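Local coordinates for protein cytochrome c (Chlorobaculum tepidum, PDB 3A9F) that probably shuttles electrons to the photosynthetic reaction centre of a green sulfur bacterium through a single heme c held in its C-terminal domain, at residues A30-V34 and T83-L88; V65-Q69 and D78-I84; F51-K56 and L88-F92. All coordinates share one frame; numbering follows the deposited sequence.

Contact 1: residues A30-V34 and T83-L88; sequences AKKLV and TIGIWL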
loop_
_atom_site.group_PDB
_atom_site.type_symbol
_atom_site.label_atom_id
_atom_site.label_comp_id
_atom_site.label_asym_id
_atom_site.label_seq_id
_atom_site.Cartn_x
_atom_site.Cartn_y
_atom_site.Cartn_z
ATOM N N ALA A 30 -7.391 5.523 5.639
ATOM C CA ALA A 30 -6.419 4.866 4.760
ATOM C C ALA A 30 -6.341 3.377 5.045
ATOM O O ALA A 30 -6.320 2.573 4.119
ATOM C CB ALA A 30 -5.049 5.502 4.905
ATOM N N LYS A 31 -6.352 2.996 6.325
ATOM C CA LYS A 31 -6.312 1.578 6.687
ATOM C C LYS A 31 -7.525 0.845 6.130
ATOM O O LYS A 31 -7.412 -0.295 5.665
ATOM C CB LYS A 31 -6.266 1.416 8.211
ATOM C CG LYS A 31 -6.150 -0.045 8.694
ATOM C CD LYS A 31 -6.145 -0.105 10.230
ATOM C CE LYS A 31 -6.045 -1.529 10.748
ATOM N NZ LYS A 31 -7.323 -2.264 10.549
ATOM N N LYS A 32 -8.689 1.487 6.165
ATOM C CA LYS A 32 -9.891 0.869 5.619
ATOM C C LYS A 32 -9.729 0.612 4.129
ATOM O O LYS A 32 -10.122 -0.454 3.641
ATOM C CB LYS A 32 -11.112 1.739 5.902
ATOM C CG LYS A 32 -11.475 1.751 7.368
ATOM C CD LYS A 32 -12.675 2.628 7.644
ATOM C CE LYS A 32 -12.967 2.668 9.154
ATOM N NZ LYS A 32 -14.113 3.544 9.469
ATOM N N LEU A 33 -9.139 1.563 3.410
ATOM C CA LEU A 33 -8.923 1.392 1.977
ATOM C C LEU A 33 -7.907 0.282 1.668
ATOM O O LEU A 33 -8.105 -0.491 0.741
ATOM C CB LEU A 33 -8.509 2.720 1.361
ATOM C CG LEU A 33 -8.504 2.750 -0.182
ATOM C CD1 LEU A 33 -9.857 2.370 -0.803
ATOM C CD2 LEU A 33 -8.010 4.106 -0.656
ATOM N N VAL A 34 -6.841 0.194 2.463
ATOM C CA VAL A 34 -5.897 -0.926 2.355
ATOM C C VAL A 34 -6.627 -2.248 2.553
ATOM O O VAL A 34 -6.431 -3.201 1.786
ATOM C CB VAL A 34 -4.736 -0.795 3.388
ATOM C CG1 VAL A 34 -3.868 -2.048 3.384
ATOM C CG2 VAL A 34 -3.901 0.444 3.105
ATOM N N THR A 83 -2.900 6.652 -1.384
ATOM C CA THR A 83 -3.349 6.460 0.003
ATOM C C THR A 83 -2.788 5.181 0.604
ATOM O O THR A 83 -2.312 5.167 1.738
ATOM C CB THR A 83 -4.876 6.462 0.020
ATOM O OG1 THR A 83 -5.331 7.752 -0.407
ATOM C CG2 THR A 83 -5.439 6.135 1.403
ATOM N N ILE A 84 -2.869 4.103 -0.163
ATOM C CA ILE A 84 -2.426 2.802 0.293
ATOM C C ILE A 84 -0.928 2.809 0.543
ATOM O O ILE A 84 -0.469 2.296 1.564
ATOM C CB ILE A 84 -2.828 1.716 -0.738
ATOM C CG1 ILE A 84 -4.344 1.521 -0.703
ATOM C CG2 ILE A 84 -2.069 0.388 -0.468
ATOM C CD1 ILE A 84 -4.900 0.738 -1.896
ATOM N N GLY A 85 -0.163 3.401 -0.368
ATOM C CA GLY A 85 1.289 3.477 -0.178
ATOM C C GLY A 85 1.680 4.233 1.081
ATOM O O GLY A 85 2.576 3.817 1.808
ATOM N N ILE A 86 1.008 5.355 1.328
ATOM C CA ILE A 86 1.295 6.124 2.535
ATOM C C ILE A 86 1.025 5.286 3.783
ATOM O O ILE A 86 1.861 5.219 4.679
ATOM C CB ILE A 86 0.472 7.421 2.565
ATOM C CG1 ILE A 86 0.993 8.399 1.501
ATOM C CG2 ILE A 86 0.525 8.052 3.975
ATOM C CD1 ILE A 86 -0.002 9.524 1.165
ATOM N N TRP A 87 -0.128 4.627 3.842
ATOM C CA TRP A 87 -0.455 3.858 5.042
ATOM C C TRP A 87 0.514 2.688 5.212
ATOM O O TRP A 87 1.023 2.456 6.315
ATOM C CB TRP A 87 -1.912 3.358 5.033
ATOM C CG TRP A 87 -2.288 2.789 6.363
ATOM C CD1 TRP A 87 -2.814 3.476 7.422
ATOM C CD2 TRP A 87 -2.092 1.449 6.808
ATOM N NE1 TRP A 87 -2.980 2.638 8.494
ATOM C CE2 TRP A 87 -2.541 1.388 8.149
ATOM C CE3 TRP A 87 -1.599 0.283 6.201
ATOM C CZ2 TRP A 87 -2.512 0.204 8.897
ATOM C CZ3 TRP A 87 -1.568 -0.893 6.943
ATOM C CH2 TRP A 87 -2.020 -0.921 8.281
ATOM N N LEU A 88 0.774 1.940 4.139
ATOM C CA LEU A 88 1.695 0.810 4.272
ATOM C C LEU A 88 3.090 1.290 4.684
ATOM O O LEU A 88 3.737 0.664 5.543
ATOM C CB LEU A 88 1.788 0.027 2.977
ATOM C CG LEU A 88 0.542 -0.763 2.606
ATOM C CD1 LEU A 88 0.670 -1.228 1.150
ATOM C CD2 LEU A 88 0.319 -1.943 3.571
#

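Contact 2: residues V65-Q69 and D78-I84; sequences VKRMQ and DDDAKTI. With HEC (heme c), chain C.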
loop_
_atom_site.group_PDB
_atom_site.type_symbol
_atom_site.label_atom_id
_atom_site.label_comp_id
_atom_site.label_asym_id
_atom_site.label_seq_id
_atom_site.Cartn_x
_atom_site.Cartn_y
_atom_site.Cartn_z
ATOM N N VAL A 65 2.850 -1.521 -4.839
ATOM C CA VAL A 65 1.443 -1.095 -4.921
ATOM C C VAL A 65 1.069 -0.840 -6.377
ATOM O O VAL A 65 -0.014 -1.257 -6.827
ATOM C CB VAL A 65 1.192 0.125 -4.033
ATOM C CG1 VAL A 65 -0.195 0.705 -4.269
ATOM C CG2 VAL A 65 1.372 -0.261 -2.552
ATOM N N LYS A 66 1.973 -0.191 -7.121
ATOM C CA LYS A 66 1.716 0.087 -8.530
ATOM C C LYS A 66 1.691 -1.198 -9.376
ATOM O O LYS A 66 0.910 -1.299 -10.333
ATOM C CB LYS A 66 2.705 1.130 -9.082
ATOM C CG LYS A 66 2.597 2.529 -8.421
ATOM C CD LYS A 66 1.251 3.260 -8.570
ATOM C CE LYS A 66 1.073 3.870 -9.951
ATOM N NZ LYS A 66 -0.198 4.661 -10.052
ATOM N N ARG A 67 2.511 -2.190 -9.017
ATOM C CA ARG A 67 2.454 -3.483 -9.692
ATOM C C ARG A 67 1.083 -4.119 -9.495
ATOM O O ARG A 67 0.452 -4.570 -10.457
ATOM C CB ARG A 67 3.543 -4.411 -9.177
ATOM C CG ARG A 67 3.655 -5.684 -9.961
ATOM C CD ARG A 67 4.903 -6.420 -9.555
ATOM N NE ARG A 67 6.114 -5.663 -9.857
ATOM C CZ ARG A 67 7.315 -5.938 -9.360
ATOM N NH1 ARG A 67 7.473 -6.951 -8.521
ATOM N NH2 ARG A 67 8.359 -5.198 -9.695
ATOM N N MET A 68 0.609 -4.141 -8.252
ATOM C CA MET A 68 -0.719 -4.686 -7.981
ATOM C C MET A 68 -1.811 -3.914 -8.720
ATOM O O MET A 68 -2.724 -4.511 -9.303
ATOM C CB MET A 68 -0.977 -4.720 -6.473
ATOM C CG MET A 68 0.046 -5.548 -5.713
ATOM S SD MET A 68 -0.102 -7.318 -6.134
ATOM C CE MET A 68 1.650 -7.644 -6.350
ATOM N N GLN A 69 -1.694 -2.592 -8.734
ATOM C CA GLN A 69 -2.659 -1.780 -9.453
ATOM C C GLN A 69 -2.772 -2.183 -10.913
ATOM O O GLN A 69 -3.874 -2.220 -11.474
ATOM C CB GLN A 69 -2.281 -0.312 -9.368
ATOM C CG GLN A 69 -3.218 0.595 -10.186
ATOM C CD GLN A 69 -2.817 2.034 -10.171
ATOM O OE1 GLN A 69 -1.672 2.353 -9.929
ATOM N NE2 GLN A 69 -3.767 2.917 -10.416
ATOM N N ASP A 78 -5.427 5.538 -9.207
ATOM C CA ASP A 78 -4.192 6.238 -8.853
ATOM C C ASP A 78 -4.275 6.848 -7.452
ATOM O O ASP A 78 -3.301 6.813 -6.689
ATOM C CB ASP A 78 -3.832 7.320 -9.879
ATOM C CG ASP A 78 -3.277 6.743 -11.178
ATOM O OD1 ASP A 78 -2.860 5.566 -11.215
ATOM O OD2 ASP A 78 -3.246 7.500 -12.168
ATOM N N ASP A 79 -5.425 7.424 -7.106
ATOM C CA ASP A 79 -5.585 7.966 -5.756
ATOM C C ASP A 79 -5.556 6.883 -4.684
ATOM O O ASP A 79 -4.959 7.069 -3.622
ATOM C CB ASP A 79 -6.856 8.785 -5.638
ATOM C CG ASP A 79 -6.732 10.124 -6.277
ATOM O OD1 ASP A 79 -5.656 10.734 -6.161
ATOM O OD2 ASP A 79 -7.729 10.574 -6.875
ATOM N N ASP A 80 -6.178 5.740 -4.959
ATOM C CA ASP A 80 -6.113 4.630 -4.013
ATOM C C ASP A 80 -4.647 4.250 -3.789
ATOM O O ASP A 80 -4.229 3.985 -2.662
ATOM C CB ASP A 80 -6.799 3.368 -4.561
ATOM C CG ASP A 80 -8.308 3.445 -4.675
ATOM O OD1 ASP A 80 -8.932 4.324 -4.072
ATOM O OD2 ASP A 80 -8.872 2.539 -5.374
ATOM N N ALA A 81 -3.864 4.185 -4.870
ATOM C CA ALA A 81 -2.476 3.759 -4.756
ATOM C C ALA A 81 -1.688 4.727 -3.892
ATOM O O ALA A 81 -0.837 4.296 -3.116
ATOM C CB ALA A 81 -1.845 3.626 -6.126
ATOM N N LYS A 82 -1.975 6.028 -4.005
ATOM C CA LYS A 82 -1.282 7.010 -3.163
ATOM C C LYS A 82 -1.610 6.792 -1.689
ATOM O O LYS A 82 -0.713 6.732 -0.833
ATOM C CB LYS A 82 -1.671 8.433 -3.573
ATOM C CG LYS A 82 -1.133 8.871 -4.928
ATOM C CD LYS A 82 -1.770 10.206 -5.294
ATOM C CE LYS A 82 -1.240 10.851 -6.540
ATOM N NZ LYS A 82 -1.964 12.129 -6.764
ATOM N N THR A 83 -2.900 6.652 -1.384
ATOM C CA THR A 83 -3.349 6.460 0.003
ATOM C C THR A 83 -2.788 5.181 0.604
ATOM O O THR A 83 -2.312 5.167 1.738
ATOM C CB THR A 83 -4.876 6.462 0.020
ATOM O OG1 THR A 83 -5.331 7.752 -0.407
ATOM C CG2 THR A 83 -5.439 6.135 1.403
ATOM N N ILE A 84 -2.869 4.103 -0.163
ATOM C CA ILE A 84 -2.426 2.802 0.293
ATOM C C ILE A 84 -0.928 2.809 0.543
ATOM O O ILE A 84 -0.469 2.296 1.564
ATOM C CB ILE A 84 -2.828 1.716 -0.738
ATOM C CG1 ILE A 84 -4.344 1.521 -0.703
ATOM C CG2 ILE A 84 -2.069 0.388 -0.468
ATOM C CD1 ILE A 84 -4.900 0.738 -1.896
HETATM FE FE HEC C . -0.986 -8.611 -4.455
HETATM C CHA HEC C . 1.515 -10.906 -4.758
HETATM C CHB HEC C . 0.795 -7.031 -1.968
HETATM C CHC HEC C . -3.497 -6.335 -4.103
HETATM C CHD HEC C . -2.684 -10.077 -7.017
HETATM N NA HEC C . 0.791 -8.912 -3.553
HETATM C C1A HEC C . 1.696 -9.920 -3.831
HETATM C C2A HEC C . 2.873 -9.755 -3.006
HETATM C C3A HEC C . 2.672 -8.658 -2.249
HETATM C C4A HEC C . 1.365 -8.137 -2.556
HETATM C CMA HEC C . 3.592 -8.030 -1.185
HETATM C CAA HEC C . 4.110 -10.668 -3.057
HETATM C CBA HEC C . 5.068 -10.149 -4.126
HETATM C CGA HEC C . 6.373 -10.894 -4.111
HETATM O O1A HEC C . 6.381 -12.121 -3.873
HETATM O O2A HEC C . 7.410 -10.248 -4.342
HETATM N NB HEC C . -1.331 -7.024 -3.217
HETATM C C1B HEC C . -0.424 -6.497 -2.314
HETATM C C2B HEC C . -0.949 -5.247 -1.815
HETATM C C3B HEC C . -2.132 -5.051 -2.421
HETATM C C4B HEC C . -2.394 -6.152 -3.303
HETATM C CMB HEC C . -0.175 -4.365 -0.813
HETATM C CAB HEC C . -3.113 -3.877 -2.361
HETATM C CBB HEC C . -2.444 -2.651 -3.038
HETATM N NC HEC C . -2.764 -8.286 -5.380
HETATM C C1C HEC C . -3.677 -7.305 -5.058
HETATM C C2C HEC C . -4.834 -7.457 -5.895
HETATM C C3C HEC C . -4.625 -8.531 -6.693
HETATM C C4C HEC C . -3.307 -9.029 -6.402
HETATM C CMC HEC C . -6.098 -6.603 -5.758
HETATM C CAC HEC C . -5.538 -9.171 -7.764
HETATM C CBC HEC C . -6.021 -8.172 -8.846
HETATM N ND HEC C . -0.635 -10.224 -5.678
HETATM C C1D HEC C . -1.467 -10.627 -6.710
HETATM C C2D HEC C . -0.877 -11.744 -7.404
HETATM C C3D HEC C . 0.405 -12.002 -6.708
HETATM C C4D HEC C . 0.496 -11.026 -5.656
HETATM C CMD HEC C . -1.497 -12.443 -8.601
HETATM C CAD HEC C . 1.413 -13.095 -7.063
HETATM C CBD HEC C . 2.287 -12.664 -8.235
HETATM C CGD HEC C . 3.233 -11.596 -7.773
HETATM O O1D HEC C . 4.087 -11.874 -6.897
HETATM O O2D HEC C . 3.098 -10.450 -8.270
HETATM O O HOH W 1 -0.725 6.601 -7.978
#

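Contact 3: residues F51-K56 and L88-F92; sequences FRTKYK and LHEKF. With HEC (heme c), chain C.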
loop_
_atom_site.group_PDB
_atom_site.type_symbol
_atom_site.label_atom_id
_atom_site.label_comp_id
_atom_site.label_asym_id
_atom_site.label_seq_id
_atom_site.Cartn_x
_atom_site.Cartn_y
_atom_site.Cartn_z
ATOM N N PHE A 51 6.183 -8.605 2.287
ATOM C CA PHE A 51 6.016 -7.182 2.052
ATOM C C PHE A 51 6.997 -6.360 2.883
ATOM O O PHE A 51 7.656 -5.452 2.364
ATOM C CB PHE A 51 4.590 -6.723 2.339
ATOM C CG PHE A 51 4.435 -5.244 2.229
ATOM C CD1 PHE A 51 4.327 -4.638 0.984
ATOM C CD2 PHE A 51 4.508 -4.439 3.366
ATOM C CE1 PHE A 51 4.222 -3.250 0.876
ATOM C CE2 PHE A 51 4.400 -3.053 3.264
ATOM C CZ PHE A 51 4.265 -2.463 2.018
ATOM N N ARG A 52 7.072 -6.670 4.174
ATOM C CA ARG A 52 7.925 -5.898 5.086
ATOM C C ARG A 52 9.393 -6.006 4.712
ATOM O O ARG A 52 10.097 -5.000 4.672
ATOM C CB ARG A 52 7.682 -6.314 6.537
ATOM C CG ARG A 52 6.344 -5.853 7.087
ATOM C CD ARG A 52 6.190 -6.187 8.557
ATOM N NE ARG A 52 4.882 -5.764 9.049
ATOM C CZ ARG A 52 3.852 -6.579 9.263
ATOM N NH1 ARG A 52 3.969 -7.891 9.066
ATOM N NH2 ARG A 52 2.700 -6.082 9.697
ATOM N N THR A 53 9.862 -7.220 4.438
ATOM C CA THR A 53 11.292 -7.437 4.192
ATOM C C THR A 53 11.723 -7.008 2.790
ATOM O O THR A 53 12.772 -6.389 2.617
ATOM C CB THR A 53 11.714 -8.902 4.446
ATOM O OG1 THR A 53 11.059 -9.756 3.510
ATOM C CG2 THR A 53 11.355 -9.334 5.860
ATOM N N LYS A 54 10.900 -7.304 1.790
ATOM C CA LYS A 54 11.280 -7.080 0.401
ATOM C C LYS A 54 10.965 -5.674 -0.101
ATOM O O LYS A 54 11.665 -5.157 -0.969
ATOM C CB LYS A 54 10.627 -8.142 -0.492
ATOM C CG LYS A 54 10.990 -8.083 -1.967
ATOM C CD LYS A 54 10.515 -9.350 -2.679
ATOM C CE LYS A 54 10.783 -9.292 -4.169
ATOM N NZ LYS A 54 10.276 -10.534 -4.836
ATOM N N TYR A 55 9.894 -5.072 0.412
ATOM C CA TYR A 55 9.425 -3.797 -0.121
ATOM C C TYR A 55 9.494 -2.657 0.876
ATOM O O TYR A 55 10.061 -1.617 0.565
ATOM C CB TYR A 55 8.019 -3.943 -0.726
ATOM C CG TYR A 55 7.986 -4.946 -1.857
ATOM C CD1 TYR A 55 8.539 -4.638 -3.100
ATOM C CD2 TYR A 55 7.425 -6.209 -1.680
ATOM C CE1 TYR A 55 8.539 -5.565 -4.143
ATOM C CE2 TYR A 55 7.411 -7.136 -2.721
ATOM C CZ TYR A 55 7.953 -6.807 -3.947
ATOM O OH TYR A 55 7.954 -7.741 -4.956
ATOM N N LYS A 56 8.934 -2.838 2.066
ATOM C CA LYS A 56 8.966 -1.759 3.052
ATOM C C LYS A 56 10.381 -1.426 3.516
ATOM O O LYS A 56 10.772 -0.253 3.526
ATOM C CB LYS A 56 8.044 -2.044 4.236
ATOM C CG LYS A 56 7.951 -0.867 5.192
ATOM C CD LYS A 56 6.826 -1.031 6.172
ATOM C CE LYS A 56 6.870 0.104 7.168
ATOM N NZ LYS A 56 5.586 0.314 7.859
ATOM N N LEU A 88 0.774 1.940 4.139
ATOM C CA LEU A 88 1.695 0.810 4.272
ATOM C C LEU A 88 3.090 1.290 4.684
ATOM O O LEU A 88 3.737 0.664 5.543
ATOM C CB LEU A 88 1.788 0.027 2.977
ATOM C CG LEU A 88 0.542 -0.763 2.606
ATOM C CD1 LEU A 88 0.670 -1.228 1.150
ATOM C CD2 LEU A 88 0.319 -1.943 3.571
ATOM N N HIS A 89 3.545 2.398 4.094
ATOM C CA HIS A 89 4.872 2.908 4.408
ATOM C C HIS A 89 4.973 3.337 5.879
ATOM O O HIS A 89 5.963 3.030 6.560
ATOM C CB HIS A 89 5.231 4.063 3.468
ATOM C CG HIS A 89 6.559 4.673 3.761
ATOM N ND1 HIS A 89 6.714 6.015 4.017
ATOM C CD2 HIS A 89 7.789 4.117 3.873
ATOM C CE1 HIS A 89 7.989 6.264 4.265
ATOM N NE2 HIS A 89 8.662 5.130 4.180
ATOM N N GLU A 90 3.956 4.040 6.381
ATOM C CA GLU A 90 4.055 4.663 7.711
ATOM C C GLU A 90 3.540 3.826 8.874
ATOM O O GLU A 90 3.962 4.044 10.016
ATOM C CB GLU A 90 3.381 6.036 7.708
ATOM C CG GLU A 90 4.031 6.976 6.689
ATOM C CD GLU A 90 3.763 8.461 6.889
ATOM O OE1 GLU A 90 3.196 8.864 7.929
ATOM O OE2 GLU A 90 4.141 9.235 5.984
ATOM N N LYS A 91 2.660 2.861 8.594
ATOM C CA LYS A 91 1.933 2.164 9.662
ATOM C C LYS A 91 1.996 0.638 9.660
ATOM O O LYS A 91 1.783 0.022 10.705
ATOM C CB LYS A 91 0.455 2.570 9.655
ATOM C CG LYS A 91 0.162 4.050 9.864
ATOM C CD LYS A 91 0.531 4.508 11.263
ATOM C CE LYS A 91 0.130 5.953 11.442
ATOM N NZ LYS A 91 0.631 6.496 12.727
ATOM N N PHE A 92 2.265 0.020 8.518
ATOM C CA PHE A 92 2.143 -1.448 8.444
ATOM C C PHE A 92 3.272 -2.196 9.157
ATOM O O PHE A 92 4.434 -1.815 9.001
ATOM C CB PHE A 92 2.039 -1.900 6.995
ATOM C CG PHE A 92 1.697 -3.367 6.837
ATOM C CD1 PHE A 92 0.492 -3.877 7.317
ATOM C CD2 PHE A 92 2.566 -4.223 6.179
ATOM C CE1 PHE A 92 0.168 -5.230 7.154
ATOM C CE2 PHE A 92 2.250 -5.579 6.013
ATOM C CZ PHE A 92 1.050 -6.070 6.499
ATOM O OXT PHE A 92 3.061 -3.194 9.875
HETATM FE FE HEC C . -0.986 -8.611 -4.455
HETATM C CHA HEC C . 1.515 -10.906 -4.758
HETATM C CHB HEC C . 0.795 -7.031 -1.968
HETATM C CHC HEC C . -3.497 -6.335 -4.103
HETATM C CHD HEC C . -2.684 -10.077 -7.017
HETATM N NA HEC C . 0.791 -8.912 -3.553
HETATM C C1A HEC C . 1.696 -9.920 -3.831
HETATM C C2A HEC C . 2.873 -9.755 -3.006
HETATM C C3A HEC C . 2.672 -8.658 -2.249
HETATM C C4A HEC C . 1.365 -8.137 -2.556
HETATM C CMA HEC C . 3.592 -8.030 -1.185
HETATM C CAA HEC C . 4.110 -10.668 -3.057
HETATM C CBA HEC C . 5.068 -10.149 -4.126
HETATM C CGA HEC C . 6.373 -10.894 -4.111
HETATM O O1A HEC C . 6.381 -12.121 -3.873
HETATM O O2A HEC C . 7.410 -10.248 -4.342
HETATM N NB HEC C . -1.331 -7.024 -3.217
HETATM C C1B HEC C . -0.424 -6.497 -2.314
HETATM C C2B HEC C . -0.949 -5.247 -1.815
HETATM C C3B HEC C . -2.132 -5.051 -2.421
HETATM C C4B HEC C . -2.394 -6.152 -3.303
HETATM C CMB HEC C . -0.175 -4.365 -0.813
HETATM C CAB HEC C . -3.113 -3.877 -2.361
HETATM C CBB HEC C . -2.444 -2.651 -3.038
HETATM N NC HEC C . -2.764 -8.286 -5.380
HETATM C C1C HEC C . -3.677 -7.305 -5.058
HETATM C C2C HEC C . -4.834 -7.457 -5.895
HETATM C C3C HEC C . -4.625 -8.531 -6.693
HETATM C C4C HEC C . -3.307 -9.029 -6.402
HETATM C CMC HEC C . -6.098 -6.603 -5.758
HETATM C CAC HEC C . -5.538 -9.171 -7.764
HETATM C CBC HEC C . -6.021 -8.172 -8.846
HETATM N ND HEC C . -0.635 -10.224 -5.678
HETATM C C1D HEC C . -1.467 -10.627 -6.710
HETATM C C2D HEC C . -0.877 -11.744 -7.404
HETATM C C3D HEC C . 0.405 -12.002 -6.708
HETATM C C4D HEC C . 0.496 -11.026 -5.656
HETATM C CMD HEC C . -1.497 -12.443 -8.601
HETATM C CAD HEC C . 1.413 -13.095 -7.063
HETATM C CBD HEC C . 2.287 -12.664 -8.235
HETATM C CGD HEC C . 3.233 -11.596 -7.773
HETATM O O1D HEC C . 4.087 -11.874 -6.897
HETATM O O2D HEC C . 3.098 -10.450 -8.270
HETATM O O HOH W 2 6.791 -3.058 9.609
HETATM O O HOH W 3 6.195 1.774 10.167
#

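Contact 1: residues A30-V34 and T83-L88
K31 lays the aliphatic start of its side chain over one face of the W87 indole. Its CB stands 3.9 Å from the centroid of the five-membered ring of W87, 30° off the ring normal, a CH-pi contact displaced toward the rim. CG and CD run on beside the six-membered ring, both chains pointing the same way, and CG of K31 comes to 3.7 Å from CZ2 of W87. With CG of W87 anti to the backbone N (chi1 -170°), the indole reaches across to helix 27-37 beside K31. V34 crosses the indole at about a right angle, its CG2 3.9 Å from CE3 of W87. The same methyl touches CG1 of I84 at 4.0 Å, so one branch of the valine wedges between two residues a helical turn apart.

Toward the start of both segments the fit depends on small groups. CB of A30 meets CG2 of T83 at 3.6 Å and also rests on CB of W87; alanine suits a place where the CA atoms of A30 and T83 are 5.9 Å apart. T83 offers its methyl to this interface, and CD2 of L33 lies 3.9 Å from it.

The two short segments cross at -108°, their axes 8.7 Å apart at closest approach, a steep crossing of the N-terminal and C-terminal helices like that characteristic of class I cytochromes c. Since no hydrogen bond links the segments, their attachment is essentially hydrophobic and dispersive; lysine contributes methylenes while its ammonium group extends past the indole toward D35, a long, weak ion pair.

Contact 2: residues V65-Q69 and D78-I84
K66 reaches from helix 61-70 to D78 at the beginning of helix 78-91. Its CB and CG make no close contact across the interface; two successive bends, at chi2 and chi3, then turn the chain. CD is the first atom to meet A81, passing 4.0 Å from its CB, and CE carries the ammonium on to a cluster of oxygens. NZ of K66 forms a salt bridge with OD1 of D78 at 3.0 Å and donates to OE1 of Q69 at 2.7 Å, in the carbonyl plane and on a lone pair. A water accepts from NZ of K66 and donates to the backbone O of D78.

Q69 extends its chain to the same carboxylate. Its NE2 donates to OD1 of D78 at 2.9 Å with an N-H...O angle of 153°, approaching the anti side 30° out of the carboxylate plane; the amide and carboxylate planes are nearly perpendicular. Glutamine suits this place because its oxygen accepts from the lysine while its nitrogen serves the aspartate and also I76 O. OD1 is thus shared by a cation and an amide, which would favour its negative charge.

Beside this polar group, CG1 of V65 packs on CB of A81 at 3.8 Å, and CG2 of V65 touches CG2 of I84. M68 points to the heme instead, its SD binding the iron at 2.3 Å; H42 is the other protein ligand, giving the His-Met coordination common in class I cytochromes c.

Helix 61-70 sits beside the heme with helix 78-91 packed on it, the segments roughly antiparallel at 150°, yet I84 CG2 still reaches heme CBB at 4.0 Å. D80 forms a salt bridge with R37 of helix 27-37, and I84 packs on that arginine.

Contact 3: residues F51-K56 and L88-F92
K56 and R52 hold the C-terminal carboxylate of F92 between them. NZ of K56 donates to F92 O at 2.7 Å, in the carbonyl plane and on a lone pair, and to L88 O at 3.0 Å; a third bond, to H89 O, is weak. With its chain extended beyond CG, K56 brings its ammonium to carbonyls at the end of helix 78-91, where a cation would probably be favoured by the helix dipole. A water accepts from the same NZ.

R52 takes the other carboxylate oxygen side-on. Both NE and NH2 of R52 donate to F92 OXT, NH2 at 2.9 Å with an N-H...O angle of 159°, and OXT lies in the guanidinium plane. The same guanidinium lies flat on the F92 ring, with planes 11° apart and NH2 over the centre of the face. R52 CZ is 4.0 Å from the ring centroid, so a cation-pi stack accompanies the salt bridge to the same residue. A water that donates to F92 O is also weakly linked to R52 NE.

Farther in, CD2 of F51 meets CD2 of F92 at 3.4 Å, the rings inclined obliquely at 69°. CZ of F51 presses on CB of L88 at 3.6 Å, while a heme methyl, CMA, lies at the edge of the F51 ring. Next along this helix, K54 NZ and Y55 OH both donate to heme propionate oxygen O2A, the latter at 2.6 Å.

Two cations on one carboxylate probably favour its ionised form, and they tie the final residue to a helix that also binds the heme; the flat guanidinium uses NE and NH2 in its plane for OXT and its face for the ring.

How the contacts relate
All three contacts use helix 78-91, taken in turn: contact 2 at its start, contact 1 in its middle, contact 3 at its end. Helices 61-70, 27-37 and 48-56 respectively pack against it. Contacts 1 and 2 share T83 and I84, with centres about 9 Å apart; contacts 1 and 3 share L88, with centres about 11 Å apart, and W87 touches F92 between them. The centres of contacts 2 and 3 are about 14 Å apart, on opposite sides of the chain's centre; all three contacts include residues that touch the heme. Along the chain contact 2 is nested within the other two, whereas contacts 1 and 3 cross. One terminal helix thus gathers the other three into a compact, all-helical heme domain.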